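Local coordinates for Rd1NTF2_04 (Synthetic construct, PDB 6W3G), which is a de novo designed NTF2-like protein, probably intended as a scaffold whose pocket can be varied, with no established activity, at residues A[17-21]-A[32-36]; A[11-15]-A[71-76]. All blocks are in the same frame, centred on the assembly; numbering follows the deposited sequence. Where two conformers were deposited one is given.

Interaction 1. Residues A[17-21]-A[32-36]; sequences EFREM and ELFDP
Glu17 opens the contact at its solvent side: its chain runs extended beyond CG, and the carboxylate oxygen OE1 lies 3.6 Å from the Leu33 CD2 methyl, a non-bonded contact at the exposed rim of the interface. One residue on, Phe18 offers its backbone more than its ring. Leu33 CD1 settles 3.6 Å from Phe18 CA, and the two CA atoms, 7.0 Å apart, are the nearest pair between 17-21 and 32-36. With CG anti to the backbone N (chi1 170°), the Phe18 ring swings past Leu33 and reaches Phe34, whose CZ lies near the plane of the Phe18 ring, 4.5 Å from its atom CE1. The same ring also meets Phe85 and Ile113 of the sheet. A turn of helix after Glu17, Met21 approaches differently, its SD meeting Leu33 CD1 tip to tip at 3.8 Å. In the modelled conformer, one of two, the bend at chi3 (76°) then carries the methyl CE to Phe34, where it lies 3.4 Å from CE2. In that copy the sulfur stands 4.8 Å from the centroid of the Phe34 ring, 49° off its normal, an oblique Met-aromatic contact. Leu33 CD1 thus lies against the helix backbone at Phe18, while Phe34 takes the Met21 methyl and also touches Ala53 and Ile57 of helix 50-63. Buried apolar packing of this kind joins helices packed against the concave face of a strongly curved sheet, as in the cone-shaped NTF2-like fold.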
loop_
_atom_site.group_PDB
_atom_site.type_symbol
_atom_site.label_atom_id
_atom_site.label_comp_id
_atom_site.label_asym_id
_atom_site.label_seq_id
_atom_site.Cartn_x
_atom_site.Cartn_y
_atom_site.Cartn_z
ATOM N N GLU A 17 -9.212 4.294 -0.796
ATOM C CA GLU A 17 -8.318 5.449 -0.785
ATOM C C GLU A 17 -6.875 5.013 -0.972
ATOM O O GLU A 17 -6.098 5.664 -1.684
ATOM C CB GLU A 17 -8.480 6.223 0.524
ATOM C CG GLU A 17 -9.755 7.046 0.592
ATOM C CD GLU A 17 -9.928 7.737 1.937
ATOM O OE1 GLU A 17 -9.093 7.515 2.840
ATOM O OE2 GLU A 17 -10.907 8.495 2.096
ATOM N N PHE A 18 -6.498 3.905 -0.340
ATOM C CA PHE A 18 -5.142 3.401 -0.487
ATOM C C PHE A 18 -4.866 3.017 -1.930
ATOM O O PHE A 18 -3.788 3.305 -2.467
ATOM C CB PHE A 18 -4.926 2.209 0.441
ATOM C CG PHE A 18 -3.647 1.490 0.173
ATOM C CD1 PHE A 18 -2.460 1.977 0.666
ATOM C CD2 PHE A 18 -3.633 0.349 -0.612
ATOM C CE1 PHE A 18 -1.271 1.335 0.407
ATOM C CE2 PHE A 18 -2.447 -0.295 -0.886
ATOM C CZ PHE A 18 -1.263 0.202 -0.376
ATOM N N ARG A 19 -5.825 2.362 -2.580
ATOM C CA ARG A 19 -5.657 2.005 -3.980
ATOM C C ARG A 19 -5.506 3.246 -4.850
ATOM O O ARG A 19 -4.664 3.279 -5.757
ATOM C CB ARG A 19 -6.851 1.161 -4.420
ATOM C CG ARG A 19 -6.711 0.569 -5.781
ATOM C CD ARG A 19 -7.874 -0.355 -6.076
ATOM N NE ARG A 19 -7.916 -0.687 -7.493
ATOM C CZ ARG A 19 -8.543 0.035 -8.416
ATOM N NH1 ARG A 19 -9.202 1.136 -8.079
ATOM N NH2 ARG A 19 -8.514 -0.354 -9.679
ATOM N N GLU A 20 -6.308 4.283 -4.589
ATOM C CA GLU A 20 -6.208 5.517 -5.360
ATOM C C GLU A 20 -4.871 6.206 -5.121
ATOM O O GLU A 20 -4.267 6.738 -6.059
ATOM C CB GLU A 20 -7.368 6.443 -4.997
ATOM C CG GLU A 20 -7.465 7.715 -5.829
ATOM C CD GLU A 20 -7.629 7.445 -7.315
ATOM O OE1 GLU A 20 -8.097 6.343 -7.683
ATOM O OE2 GLU A 20 -7.287 8.345 -8.112
ATOM N N MET A 21 -4.391 6.213 -3.871
ATOM C CA MET A 21 -3.089 6.806 -3.576
ATOM C C MET A 21 -1.977 6.067 -4.303
ATOM O O MET A 21 -1.007 6.678 -4.763
ATOM C CB MET A 21 -2.821 6.792 -2.069
ATOM C CG MET A 21 -1.381 7.150 -1.675
ATOM S SD MET A 21 -1.046 6.893 0.083
ATOM C CE MET A 21 -0.906 5.107 0.126
ATOM N N GLU A 32 -2.294 11.066 5.215
ATOM C CA GLU A 32 -3.497 10.640 5.911
ATOM C C GLU A 32 -3.496 9.140 6.167
ATOM O O GLU A 32 -3.975 8.700 7.217
ATOM C CB GLU A 32 -4.743 11.036 5.115
ATOM N N LEU A 33 -2.935 8.351 5.249
ATOM C CA LEU A 33 -3.107 6.903 5.270
ATOM C C LEU A 33 -1.989 6.173 6.002
ATOM O O LEU A 33 -2.230 5.104 6.582
ATOM C CB LEU A 33 -3.185 6.364 3.840
ATOM C CG LEU A 33 -4.360 6.851 2.988
ATOM C CD1 LEU A 33 -4.377 6.150 1.643
ATOM C CD2 LEU A 33 -5.676 6.649 3.710
ATOM N N PHE A 34 -0.768 6.699 5.955
ATOM C CA PHE A 34 0.390 6.047 6.543
ATOM C C PHE A 34 0.625 6.561 7.966
ATOM O O PHE A 34 0.600 7.771 8.217
ATOM C CB PHE A 34 1.646 6.309 5.703
ATOM C CG PHE A 34 1.730 5.497 4.441
ATOM C CD1 PHE A 34 1.723 4.113 4.493
ATOM C CD2 PHE A 34 1.851 6.112 3.202
ATOM C CE1 PHE A 34 1.807 3.361 3.343
ATOM C CE2 PHE A 34 1.938 5.361 2.050
ATOM C CZ PHE A 34 1.915 3.991 2.118
ATOM N N ASP A 35 0.856 5.639 8.893
ATOM C CA ASP A 35 1.396 6.020 10.191
ATOM C C ASP A 35 2.735 6.708 9.970
ATOM O O ASP A 35 3.456 6.386 9.027
ATOM C CB ASP A 35 1.583 4.774 11.060
ATOM C CG ASP A 35 1.883 5.092 12.501
ATOM O OD1 ASP A 35 0.932 5.214 13.292
ATOM O OD2 ASP A 35 3.080 5.204 12.837
ATOM N N PRO A 36 3.105 7.657 10.827
ATOM C CA PRO A 36 4.418 8.301 10.661
ATOM C C PRO A 36 5.578 7.329 10.712
ATOM O O PRO A 36 6.622 7.578 10.096
ATOM C CB PRO A 36 4.461 9.297 11.829
ATOM C CG PRO A 36 3.051 9.577 12.143
ATOM C CD PRO A 36 2.291 8.314 11.862
#

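Interaction 2. Residues A[11-15]-A[71-76]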
loop_
_atom_site.group_PDB
_atom_site.type_symbol
_atom_site.label_atom_id
_atom_site.label_comp_id
_atom_site.label_asym_id
_atom_site.label_seq_id
_atom_site.Cartn_x
_atom_site.Cartn_y
_atom_site.Cartn_z
ATOM N N ALA A 11 -13.647 0.464 6.603
ATOM C CA ALA A 11 -12.491 -0.295 6.137
ATOM C C ALA A 11 -12.418 -0.317 4.617
ATOM O O ALA A 11 -11.330 -0.233 4.038
ATOM C CB ALA A 11 -12.544 -1.719 6.690
ATOM N N ARG A 12 -13.563 -0.451 3.953
ATOM C CA ARG A 12 -13.579 -0.476 2.493
ATOM C C ARG A 12 -13.217 0.891 1.922
ATOM O O ARG A 12 -12.470 0.985 0.937
ATOM C CB ARG A 12 -14.959 -0.925 2.009
ATOM C CG ARG A 12 -15.209 -0.763 0.525
ATOM C CD ARG A 12 -14.233 -1.561 -0.319
ATOM N NE ARG A 12 -14.397 -3.003 -0.134
ATOM C CZ ARG A 12 -13.739 -3.923 -0.829
ATOM N NH1 ARG A 12 -12.870 -3.564 -1.774
ATOM N NH2 ARG A 12 -13.952 -5.210 -0.592
ATOM N N LYS A 13 -13.737 1.958 2.528
ATOM C CA LYS A 13 -13.344 3.301 2.123
ATOM C C LYS A 13 -11.837 3.468 2.228
ATOM O O LYS A 13 -11.190 3.987 1.312
ATOM C CB LYS A 13 -14.057 4.333 2.992
ATOM C CG LYS A 13 -13.649 5.773 2.721
ATOM C CD LYS A 13 -14.201 6.699 3.798
ATOM N N PHE A 14 -11.264 3.011 3.343
ATOM C CA PHE A 14 -9.823 3.100 3.544
ATOM C C PHE A 14 -9.071 2.362 2.444
ATOM O O PHE A 14 -8.131 2.900 1.849
ATOM C CB PHE A 14 -9.477 2.554 4.931
ATOM C CG PHE A 14 -8.017 2.566 5.230
ATOM C CD1 PHE A 14 -7.405 3.713 5.689
ATOM C CD2 PHE A 14 -7.261 1.434 5.040
ATOM C CE1 PHE A 14 -6.069 3.726 5.953
ATOM C CE2 PHE A 14 -5.913 1.445 5.302
ATOM C CZ PHE A 14 -5.328 2.593 5.754
ATOM N N ALA A 15 -9.482 1.126 2.143
ATOM C CA ALA A 15 -8.831 0.358 1.083
ATOM C C ALA A 15 -8.934 1.066 -0.262
ATOM O O ALA A 15 -7.957 1.134 -1.012
ATOM C CB ALA A 15 -9.454 -1.036 0.993
ATOM N N ILE A 71 -7.854 -5.355 -4.448
ATOM C CA ILE A 71 -8.026 -5.605 -3.025
ATOM C C ILE A 71 -8.702 -6.964 -2.885
ATOM O O ILE A 71 -9.871 -7.117 -3.238
ATOM C CB ILE A 71 -8.856 -4.499 -2.359
ATOM C CG1 ILE A 71 -8.236 -3.115 -2.620
ATOM C CG2 ILE A 71 -8.997 -4.795 -0.865
ATOM C CD1 ILE A 71 -6.847 -2.907 -2.012
ATOM N N ASP A 72 -7.968 -7.954 -2.366
ATOM C CA ASP A 72 -8.462 -9.322 -2.288
ATOM C C ASP A 72 -9.211 -9.622 -0.990
ATOM O O ASP A 72 -10.277 -10.241 -1.019
ATOM C CB ASP A 72 -7.296 -10.301 -2.437
ATOM C CG ASP A 72 -6.631 -10.217 -3.811
ATOM O OD1 ASP A 72 -7.333 -9.951 -4.807
ATOM O OD2 ASP A 72 -5.401 -10.413 -3.894
ATOM N N HIS A 73 -8.668 -9.204 0.145
ATOM C CA HIS A 73 -9.292 -9.501 1.435
ATOM C C HIS A 73 -9.163 -8.286 2.331
ATOM O O HIS A 73 -8.083 -7.698 2.426
ATOM C CB HIS A 73 -8.644 -10.729 2.089
ATOM C CG HIS A 73 -8.583 -11.921 1.189
ATOM N ND1 HIS A 73 -9.706 -12.628 0.814
ATOM C CD2 HIS A 73 -7.537 -12.520 0.571
ATOM C CE1 HIS A 73 -9.354 -13.614 0.008
ATOM N NE2 HIS A 73 -8.043 -13.573 -0.154
ATOM N N ILE A 74 -10.264 -7.896 2.964
ATOM C CA ILE A 74 -10.245 -6.887 4.021
ATOM C C ILE A 74 -10.878 -7.535 5.237
ATOM O O ILE A 74 -12.033 -7.961 5.164
ATOM C CB ILE A 74 -11.037 -5.632 3.634
ATOM C CG1 ILE A 74 -10.586 -5.064 2.301
ATOM C CG2 ILE A 74 -10.918 -4.587 4.731
ATOM C CD1 ILE A 74 -11.494 -3.954 1.829
ATOM N N THR A 75 -10.136 -7.608 6.334
ATOM C CA THR A 75 -10.657 -8.207 7.555
ATOM C C THR A 75 -10.404 -7.257 8.706
ATOM O O THR A 75 -9.344 -6.628 8.791
ATOM C CB THR A 75 -10.027 -9.560 7.842
ATOM O OG1 THR A 75 -8.624 -9.405 8.053
ATOM C CG2 THR A 75 -10.235 -10.490 6.693
ATOM N N VAL A 76 -11.391 -7.135 9.578
ATOM C CA VAL A 76 -11.286 -6.281 10.748
ATOM C C VAL A 76 -11.512 -7.115 12.002
ATOM O O VAL A 76 -12.483 -7.875 12.088
ATOM C CB VAL A 76 -12.283 -5.112 10.675
ATOM C CG1 VAL A 76 -12.136 -4.218 11.891
ATOM C CG2 VAL A 76 -12.072 -4.327 9.389
HETATM O O HOH W 1 -12.053 -7.420 -1.291
#
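Arg12 and Ile74 cross at about a right angle where the N-terminal helix of this NTF2-like fold lies against strand 66-77, an outermost strand of the sheet within the chain. The segments 11-15 and 71-76 run at 136° to each other, their axes 9.5 Å apart at closest, and the spacing is filled by two alanines and the folded Arg12 from the helix and by branched side chains from the strand. Ala11 and Ala15, one turn apart, both point their CB at the strand. Ala11 CB is shared by two methyls, Ile74 CG2 and Val76 CG2, each 3.8 Å away; Ala15 CB meets Ile74 CD1 at 3.7 Å and, more loosely, the CG2 methyl of Ile71.

Ile74 is therefore the central side chain. CG1 turned anti to the carbonyl carbon and an extended chi2 send CD1 out to the helix, while CG2 stays with Ala11. On the helix, Arg12 starts off to one side but folds back through two bends, chi2 60° and chi3 66°, which bring its flat guanidinium over the Ile74 methyl. The Arg12 and Ile71 side chains pass each other in opposite directions. Where strand 66-77 pairs with strand 80-91, Asp72 and His73 both face Val84 in a classic beta bulge, their side chains pointing away from the helix. At the margin a water joins the two segments, accepting from Arg12 NH2 at 3.0 Å and donating to Ile71 O at 2.9 Å, with a weak further bond to Asp72 O. Over the centre of the guanidinium, Ile74 CD1 sits 3.5 Å from Arg12 CZ.

Successive turns of helix 11-24 serve the two interactions, whose centres are 12 Å apart. Interaction 2 ties its first turns to the edge strand 66-77, near the surface at about 12 Å from the centre of the chain; interaction 1 joins its middle to 32-36, deeper at about 7 Å. Along the chain, interaction 1 is nested inside the loop that interaction 2 closes. The two meet directly where Phe14 CE1 packs 3.7 Å from Leu33 CD2; the Phe14 ring also touches strands 94-106 and 111-118. In NTF2-like folds the helices and the curved sheet typically enclose a pocket; both contacts join helix 11-24 to other parts of that framework, and no ligand marks a site.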